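Local coordinates for probable fatty acyl-CoA transferase Rv3272 (Mycobacterium tuberculosis, PDB 5YX6), which binds fatty acyl-CoAs of varying chain length, palmitoyl-CoA most tightly, and probably acts as a family III CoA transferase in fatty acid metabolism, at residues G28-L31 with V32-A36; E101-P105 with G106-K110; L111-P115 with D116-S120; Y207-A210 with V211-A215. One frame throughout, in Å; residues are numbered along the deposited sequence.

All four contacts are local, made within one helical turn or at a helix end. Contacts 1 and 4 are buried and both reach the second subunit: contact 1 ends the helix of a beta-alpha-beta unit, and contact 4 continues the chain beyond strand 201-205. Contacts 2 and 3 lie farther out, partly exposed, on two short successive helices after strand 98-101; they touch, Met-108 O to Leu-113 N at 2.7 Å, a probable hydrogen bond. The buried pair combines aliphatic side chains with amide and carboxylate groups that hydrogen-bond to neighbouring loops and, in contact 4, to the second subunit, whereas the outer pair relies on glycine, proline, threonine and aspartate to turn the chain and start helices.

Contact 1: residues G28-L31 with V32-A36; sequences GQVL and VDLGA
Gln-29 and Asp-33 face each other one turn apart near the end of helix 23-33, which closes in a Schellman motif and links strands 14-17 and 37-42 of a beta-alpha-beta unit. Among the polar side chains, Gln-29 NE2 donates to Asp-33 OD1 at 3.1 Å. The acceptor lies near the amide plane, but the donor comes from above the carboxylate, 39° out of its plane. With CG anti to the backbone N (chi1 -175°) and a bend at chi2, the Gln-29 chain carries its amide forward, toward the C-terminal end of the helix, to Asp-33. Both polar ends have second partners: Gln-29 OE1 accepts the backbone N-H of Arg-71, and Asp-33 OD2 meets Thr-365 OG1.

The apolar contacts are looser. Val-30 CG1 lies beside Leu-34 CD1 at 4.0 Å, two branched chains pointing the same way, with Gln-184 and Ala-188 of the second subunit against them. Leu-31 CB meets Ala-36 CB at 4.2 Å, the methyl of the residue just past the turn.

Backbone bonds complete the ending. Gly-35 adopts phi 104°, for which a residue lacking CB is suited, and its N binds Val-32 O. Around it, Ala-36 N reaches back to Leu-31 O at 3.0 Å.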
# COMPACT_ATOMS: atom_id res chain seq x y z
N GLY A 28 14.07 2.54 1.61
CA GLY A 28 15.29 2.97 2.27
C GLY A 28 15.02 3.78 3.53
O GLY A 28 15.72 3.63 4.53
N GLN A 29 14.00 4.64 3.47
CA GLN A 29 13.63 5.49 4.60
C GLN A 29 13.08 4.67 5.76
O GLN A 29 13.33 4.98 6.92
CB GLN A 29 12.61 6.55 4.19
CG GLN A 29 12.27 7.54 5.30
CD GLN A 29 13.46 8.43 5.65
OE1 GLN A 29 13.91 9.22 4.83
NE2 GLN A 29 13.95 8.31 6.88
N VAL A 30 12.30 3.63 5.45
CA VAL A 30 11.79 2.72 6.46
C VAL A 30 12.94 2.03 7.19
O VAL A 30 12.93 1.91 8.40
CB VAL A 30 10.85 1.64 5.86
CG1 VAL A 30 10.57 0.55 6.88
CG2 VAL A 30 9.55 2.28 5.36
N LEU A 31 13.93 1.56 6.43
CA LEU A 31 15.11 0.94 7.01
C LEU A 31 15.90 1.89 7.91
O LEU A 31 16.38 1.49 8.98
CB LEU A 31 16.02 0.40 5.90
CG LEU A 31 15.76 -1.00 5.33
CD1 LEU A 31 14.49 -1.63 5.87
CD2 LEU A 31 15.76 -0.99 3.81
N VAL A 32 16.04 3.14 7.47
CA VAL A 32 16.68 4.18 8.27
C VAL A 32 15.96 4.39 9.59
O VAL A 32 16.59 4.46 10.63
CB VAL A 32 16.75 5.52 7.51
CG1 VAL A 32 17.17 6.65 8.43
CG2 VAL A 32 17.71 5.41 6.36
N ASP A 33 14.63 4.47 9.53
CA ASP A 33 13.82 4.67 10.73
C ASP A 33 14.01 3.51 11.72
O ASP A 33 13.91 3.69 12.93
CB ASP A 33 12.34 4.79 10.36
CG ASP A 33 12.04 6.02 9.48
OD1 ASP A 33 12.87 6.96 9.44
OD2 ASP A 33 10.94 6.05 8.86
N LEU A 34 14.31 2.33 11.19
CA LEU A 34 14.51 1.15 12.01
C LEU A 34 15.98 0.98 12.42
O LEU A 34 16.35 -0.02 13.03
CB LEU A 34 14.01 -0.09 11.26
CG LEU A 34 12.50 -0.04 10.97
CD1 LEU A 34 12.06 -1.21 10.09
CD2 LEU A 34 11.68 -0.00 12.27
N GLY A 35 16.82 1.96 12.08
CA GLY A 35 18.17 2.02 12.61
C GLY A 35 19.32 1.61 11.69
O GLY A 35 20.49 1.64 12.09
N ALA A 36 19.01 1.25 10.45
CA ALA A 36 20.06 0.81 9.52
C ALA A 36 20.89 1.99 9.03
O ALA A 36 20.41 3.12 8.97
CB ALA A 36 19.45 0.08 8.34

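Contact 2: residues E101-P105 with G106-K110; sequences EAFRP and GTMEK
Thr-107 OG1 donates to Arg-104 O at 2.7 Å, a short bond, and Thr-107 N adds a weak bond to the same carbonyl. Two donors from one residue thus hold a type II beta turn from Arg-104 to Thr-107. Pro-105 suits its second position because the ring fixes phi, and Gly-106, at phi 92°, suits the third because a CB would clash with Pro-105 O. Gly-106 is also the N-cap of helix 107-110. A water accepts from Met-108 N at 3.1 Å and gives a weak bond to Glu-101 OE2, joining the helix start to the end of the strand.

Packing surrounds this polar centre. In Thr-107, chi1 -57° sets OG1 beside the backbone N, so that both can reach Arg-104 O, and turns CG2 to the Phe-103 side chain; Thr-107 CB itself is 3.6 Å from Phe-103 CB. Met-108 is bent at chi2 and chi3 and brings SD to the ring edge, 3.6 Å from Phe-103 CE2, in a Met-aromatic contact 89° off the ring normal. Met-108 CG packs 3.3 Å from Glu-101 CG, the two chains running in opposite senses, and Glu-101 OE1 forms a salt bridge with Arg-129.

The turn leads from strand 98-101 into helix 107-110, with Pro-105 resting on Thr-131 and Met-108 on Tyr-127 of the adjacent parallel strand 126-131.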
# COMPACT_ATOMS: atom_id res chain seq x y z
N GLU A 101 18.31 -2.21 -5.30
CA GLU A 101 18.45 -1.71 -6.67
C GLU A 101 17.11 -1.60 -7.41
O GLU A 101 16.25 -2.46 -7.28
CB GLU A 101 19.40 -2.62 -7.44
CG GLU A 101 19.51 -2.29 -8.90
CD GLU A 101 18.65 -3.18 -9.77
OE1 GLU A 101 18.52 -4.39 -9.47
OE2 GLU A 101 18.11 -2.67 -10.78
N ALA A 102 16.95 -0.54 -8.21
CA ALA A 102 15.70 -0.29 -8.93
C ALA A 102 15.90 0.18 -10.37
O ALA A 102 15.07 0.91 -10.91
CB ALA A 102 14.86 0.72 -8.16
N PHE A 103 16.99 -0.23 -11.00
CA PHE A 103 17.16 0.03 -12.42
C PHE A 103 16.27 -0.94 -13.18
O PHE A 103 15.74 -1.88 -12.59
CB PHE A 103 18.62 -0.15 -12.86
CG PHE A 103 19.58 0.77 -12.17
CD1 PHE A 103 19.40 2.14 -12.22
CD2 PHE A 103 20.67 0.26 -11.48
CE1 PHE A 103 20.28 2.99 -11.58
CE2 PHE A 103 21.56 1.10 -10.84
CZ PHE A 103 21.36 2.47 -10.89
N ARG A 104 16.07 -0.69 -14.47
CA ARG A 104 15.31 -1.63 -15.28
C ARG A 104 16.15 -2.90 -15.41
O ARG A 104 17.38 -2.84 -15.34
CB ARG A 104 14.98 -1.04 -16.66
CG ARG A 104 16.14 -1.06 -17.64
CD ARG A 104 15.77 -0.36 -18.93
NE ARG A 104 15.54 1.07 -18.72
CZ ARG A 104 15.22 1.92 -19.69
NH1 ARG A 104 15.06 1.48 -20.94
NH2 ARG A 104 15.03 3.21 -19.41
N PRO A 105 15.49 -4.06 -15.60
CA PRO A 105 16.14 -5.37 -15.71
C PRO A 105 17.37 -5.39 -16.61
O PRO A 105 17.34 -4.77 -17.68
CB PRO A 105 15.05 -6.26 -16.29
CG PRO A 105 13.79 -5.67 -15.75
CD PRO A 105 14.02 -4.18 -15.65
N GLY A 106 18.42 -6.07 -16.17
CA GLY A 106 19.64 -6.24 -16.95
C GLY A 106 20.75 -5.22 -16.72
O GLY A 106 21.92 -5.47 -17.03
N THR A 107 20.37 -4.06 -16.18
CA THR A 107 21.31 -2.97 -15.97
C THR A 107 22.50 -3.33 -15.08
O THR A 107 23.64 -3.26 -15.52
CB THR A 107 20.59 -1.77 -15.35
OG1 THR A 107 19.50 -1.39 -16.20
CG2 THR A 107 21.54 -0.61 -15.18
N MET A 108 22.22 -3.75 -13.84
CA MET A 108 23.26 -4.05 -12.86
C MET A 108 24.19 -5.13 -13.34
O MET A 108 25.38 -5.14 -13.01
CB MET A 108 22.64 -4.47 -11.53
CG MET A 108 21.97 -3.36 -10.78
SD MET A 108 23.06 -2.06 -10.12
CE MET A 108 23.46 -2.73 -8.50
N GLU A 109 23.65 -6.06 -14.11
CA GLU A 109 24.44 -7.11 -14.70
C GLU A 109 25.46 -6.53 -15.69
O GLU A 109 26.64 -6.88 -15.64
CB GLU A 109 23.53 -8.15 -15.36
CG GLU A 109 22.83 -9.05 -14.34
CD GLU A 109 21.45 -8.54 -13.94
OE1 GLU A 109 21.21 -7.31 -13.98
OE2 GLU A 109 20.60 -9.38 -13.57
N LYS A 110 25.00 -5.63 -16.56
CA LYS A 110 25.88 -4.98 -17.54
C LYS A 110 26.98 -4.16 -16.85
O LYS A 110 28.07 -3.97 -17.39
CB LYS A 110 25.08 -4.09 -18.49
O HOH W 1 19.33 -3.93 -12.83

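Contact 3: residues L111-P115 with D116-S120; sequences LGLGP and DDLRS
Gly-114 and Asp-117 meet where the chain leaves one short helix and enters the next. Gly-112, at phi 76°, forms the Schellman ending of the preceding helix, a backbone angle that favours glycine. Two residues later Gly-114 takes the N-cap position of helix 115-121. Its O accepts Leu-118 N at 3.0 Å, nearly along the C=O axis, and Pro-115 O accepts Arg-119 N at 2.8 Å; these are the first bonds of the new helix. Pro-115 suits the first turn because a residue there needs no N-H for a helical bond and the ring holds phi near the helical value.

Asp-117, third in the helix, supplies one half of a capping box; glycine at the N-cap has no side chain to return the bond. With CG anti to its carbonyl carbon (chi1 -61°), its carboxylate swings back toward the N-cap, where OD2 accepts Gly-114 N at 2.9 Å. The bond arrives on the anti side, 15° out of the carboxylate plane. Placed at the helix N-terminus, the negative group is probably favoured by the helix dipole. Leu-118 makes the apolar contact: its CD2 meets Leu-113 CD2 at 3.9 Å, the two chains running aslant. Arg-119 CB, CG and CD pass close to Pro-115 O (CD at 3.2 Å), with Arg-119 CD also 4.0 Å from Pro-115 CB, while NH1 goes on to Ala-199 O.

Leu-113 and Leu-118 pack on Leu-90 of helix 83-94. Pro-115 and Leu-118 rest on Tyr-127 of strand 126-131, whose hydroxyl bonds to Leu-113 O.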
# COMPACT_ATOMS: atom_id res chain seq x y z
N LEU A 111 26.68 -3.67 -15.65
CA LEU A 111 27.66 -2.89 -14.90
C LEU A 111 28.60 -3.78 -14.10
O LEU A 111 29.56 -3.30 -13.49
CB LEU A 111 26.95 -1.91 -13.96
CG LEU A 111 26.09 -0.84 -14.63
CD1 LEU A 111 25.35 -0.03 -13.57
CD2 LEU A 111 26.91 0.06 -15.55
N GLY A 112 28.33 -5.09 -14.11
CA GLY A 112 29.12 -6.03 -13.34
C GLY A 112 28.83 -6.02 -11.85
O GLY A 112 29.66 -6.42 -11.03
N LEU A 113 27.63 -5.57 -11.50
CA LEU A 113 27.20 -5.48 -10.11
C LEU A 113 25.92 -6.28 -9.87
O LEU A 113 25.08 -5.90 -9.05
CB LEU A 113 26.98 -4.01 -9.72
CG LEU A 113 28.18 -3.06 -9.78
CD1 LEU A 113 27.73 -1.64 -9.54
CD2 LEU A 113 29.22 -3.47 -8.76
N GLY A 114 25.75 -7.36 -10.62
CA GLY A 114 24.56 -8.18 -10.50
C GLY A 114 24.61 -9.01 -9.23
O GLY A 114 25.62 -9.03 -8.54
N PRO A 115 23.50 -9.69 -8.90
CA PRO A 115 23.49 -10.53 -7.70
C PRO A 115 24.63 -11.55 -7.68
O PRO A 115 25.26 -11.70 -6.64
CB PRO A 115 22.11 -11.22 -7.75
CG PRO A 115 21.57 -10.94 -9.12
CD PRO A 115 22.18 -9.66 -9.56
N ASP A 116 24.92 -12.19 -8.81
CA ASP A 116 26.01 -13.17 -8.84
C ASP A 116 27.38 -12.54 -8.66
O ASP A 116 28.27 -13.12 -8.03
CB ASP A 116 25.98 -13.97 -10.15
CG ASP A 116 24.82 -14.93 -10.21
OD1 ASP A 116 24.32 -15.32 -9.14
OD2 ASP A 116 24.41 -15.29 -11.33
N ASP A 117 27.56 -11.34 -9.21
CA ASP A 117 28.83 -10.63 -9.07
C ASP A 117 29.11 -10.31 -7.62
O ASP A 117 30.20 -10.57 -7.11
CB ASP A 117 28.83 -9.34 -9.90
CG ASP A 117 28.64 -9.59 -11.38
OD1 ASP A 117 29.32 -10.50 -11.91
OD2 ASP A 117 27.80 -8.89 -12.02
N LEU A 118 28.10 -9.77 -6.94
CA LEU A 118 28.26 -9.32 -5.57
C LEU A 118 28.22 -10.47 -4.58
O LEU A 118 28.99 -10.50 -3.62
CB LEU A 118 27.18 -8.29 -5.22
CG LEU A 118 27.13 -7.02 -6.10
CD1 LEU A 118 26.22 -5.97 -5.47
CD2 LEU A 118 28.50 -6.44 -6.33
N ARG A 119 27.34 -11.44 -4.80
CA ARG A 119 27.17 -12.52 -3.83
C ARG A 119 28.31 -13.54 -3.83
O ARG A 119 28.53 -14.21 -2.82
CB ARG A 119 25.85 -13.23 -4.08
CG ARG A 119 24.65 -12.42 -3.62
CD ARG A 119 23.41 -12.87 -4.35
NE ARG A 119 23.10 -14.27 -4.08
CZ ARG A 119 22.47 -14.69 -2.99
NH1 ARG A 119 22.12 -13.82 -2.05
NH2 ARG A 119 22.22 -15.99 -2.84
N SER A 120 29.04 -13.65 -4.93
CA SER A 120 30.20 -14.55 -4.97
C SER A 120 31.28 -14.05 -4.02
O SER A 120 32.01 -14.83 -3.42
CB SER A 120 30.76 -14.69 -6.39
OG SER A 120 31.00 -13.42 -6.97

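Contact 4: residues Y207-A210 with V211-A215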
# COMPACT_ATOMS: atom_id res chain seq x y z
N TYR A 207 3.93 -3.59 -10.49
CA TYR A 207 2.75 -4.17 -11.09
C TYR A 207 2.11 -5.21 -10.17
O TYR A 207 0.89 -5.21 -9.98
CB TYR A 207 3.09 -4.79 -12.44
CG TYR A 207 1.91 -5.38 -13.17
CD1 TYR A 207 1.01 -4.57 -13.85
CD2 TYR A 207 1.72 -6.76 -13.23
CE1 TYR A 207 -0.06 -5.11 -14.54
CE2 TYR A 207 0.66 -7.30 -13.92
CZ TYR A 207 -0.22 -6.47 -14.57
OH TYR A 207 -1.28 -7.01 -15.26
N ASP A 208 2.94 -6.09 -9.61
CA ASP A 208 2.46 -7.15 -8.72
C ASP A 208 1.80 -6.56 -7.48
O ASP A 208 0.79 -7.07 -7.01
CB ASP A 208 3.61 -8.09 -8.32
CG ASP A 208 4.13 -8.91 -9.49
OD1 ASP A 208 3.52 -8.82 -10.58
OD2 ASP A 208 5.15 -9.64 -9.32
N VAL A 209 2.38 -5.48 -6.96
CA VAL A 209 1.80 -4.79 -5.83
C VAL A 209 0.43 -4.20 -6.17
O VAL A 209 -0.51 -4.31 -5.39
CB VAL A 209 2.73 -3.69 -5.32
CG1 VAL A 209 2.06 -2.93 -4.18
CG2 VAL A 209 4.07 -4.29 -4.87
N ALA A 210 0.33 -3.59 -7.35
CA ALA A 210 -0.90 -2.95 -7.79
C ALA A 210 -2.01 -3.97 -7.97
O ALA A 210 -3.14 -3.75 -7.52
CB ALA A 210 -0.68 -2.18 -9.08
N VAL A 211 -1.67 -5.09 -8.60
CA VAL A 211 -2.60 -6.21 -8.75
C VAL A 211 -3.05 -6.66 -7.36
O VAL A 211 -4.24 -6.85 -7.11
CB VAL A 211 -1.95 -7.38 -9.52
CG1 VAL A 211 -2.70 -8.68 -9.29
CG2 VAL A 211 -1.86 -7.07 -11.02
N GLY A 212 -2.09 -6.79 -6.45
CA GLY A 212 -2.39 -7.18 -5.09
C GLY A 212 -3.36 -6.26 -4.38
O GLY A 212 -4.23 -6.72 -3.66
N LEU A 213 -3.21 -4.96 -4.57
CA LEU A 213 -4.12 -3.99 -3.95
C LEU A 213 -5.57 -4.14 -4.43
O LEU A 213 -6.48 -3.76 -3.71
CB LEU A 213 -3.62 -2.56 -4.20
CG LEU A 213 -2.27 -2.22 -3.55
CD1 LEU A 213 -1.83 -0.82 -3.96
CD2 LEU A 213 -2.35 -2.33 -2.02
N GLN A 214 -5.76 -4.71 -5.61
CA GLN A 214 -7.08 -4.88 -6.20
C GLN A 214 -7.53 -6.34 -6.20
O GLN A 214 -8.43 -6.72 -6.95
CB GLN A 214 -7.10 -4.39 -7.65
CG GLN A 214 -6.44 -3.06 -7.92
CD GLN A 214 -6.23 -2.86 -9.41
OE1 GLN A 214 -7.12 -2.36 -10.11
NE2 GLN A 214 -5.06 -3.25 -9.90
N ALA A 215 -6.90 -7.15 -5.37
CA ALA A 215 -7.03 -8.61 -5.44
C ALA A 215 -8.48 -9.12 -5.39
O ALA A 215 -8.83 -10.01 -6.16
CB ALA A 215 -6.21 -9.27 -4.32
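Tyr-207 carries its CG anti to the backbone N (chi1 -178°), which turns the ring toward the next turn, where Val-211 stands, and Val-211 sends CG2 anti to its own carbonyl carbon (chi1 161° for CG1), toward that ring. The methyl sits over one face, 4.1 Å from the ring centroid and 21° off the normal, a CH-pi contact displaced toward the rim; Val-211 CG2 is 3.8 Å from Tyr-207 CE2. A beta-branched residue suits this place because its methyl branch CG2 sits close to the backbone and reaches the ring face; Val-211 also packs on Ile-363 of the second subunit. On a different side, Val-209 CG1 and Leu-213 CD1 make a looser contact at 4.4 Å.

The backbone follows the usual helical pattern, Val-211 N bonded to Tyr-207 O at 2.9 Å and Gly-212 N to Asp-208 O alike. At its end, Gln-214, the N-cap of helix 215-222, leaves the helical path and folds its amide back: NE2 donates to Ala-210 O at 3.1 Å, from well above the carbonyl plane, and Gln-214 N adds a weak bond to the same oxygen. NE2 also bonds to Ala-153 O, while OE1 takes Trp-335 NE1 of the second subunit. Asp-208 OD1 accepts from Asn-347 ND2 and OD2 forms a salt bridge with Arg-364, both of the second subunit.

Helix 206-213 directly follows strand 201-205, the outermost strand of the parallel sheet within this chain, in the Rossmann-fold domain. It forms part of the dimer interface and packs through Val-209 on helix 173-196, which carries Asp-175, the inferred nucleophile.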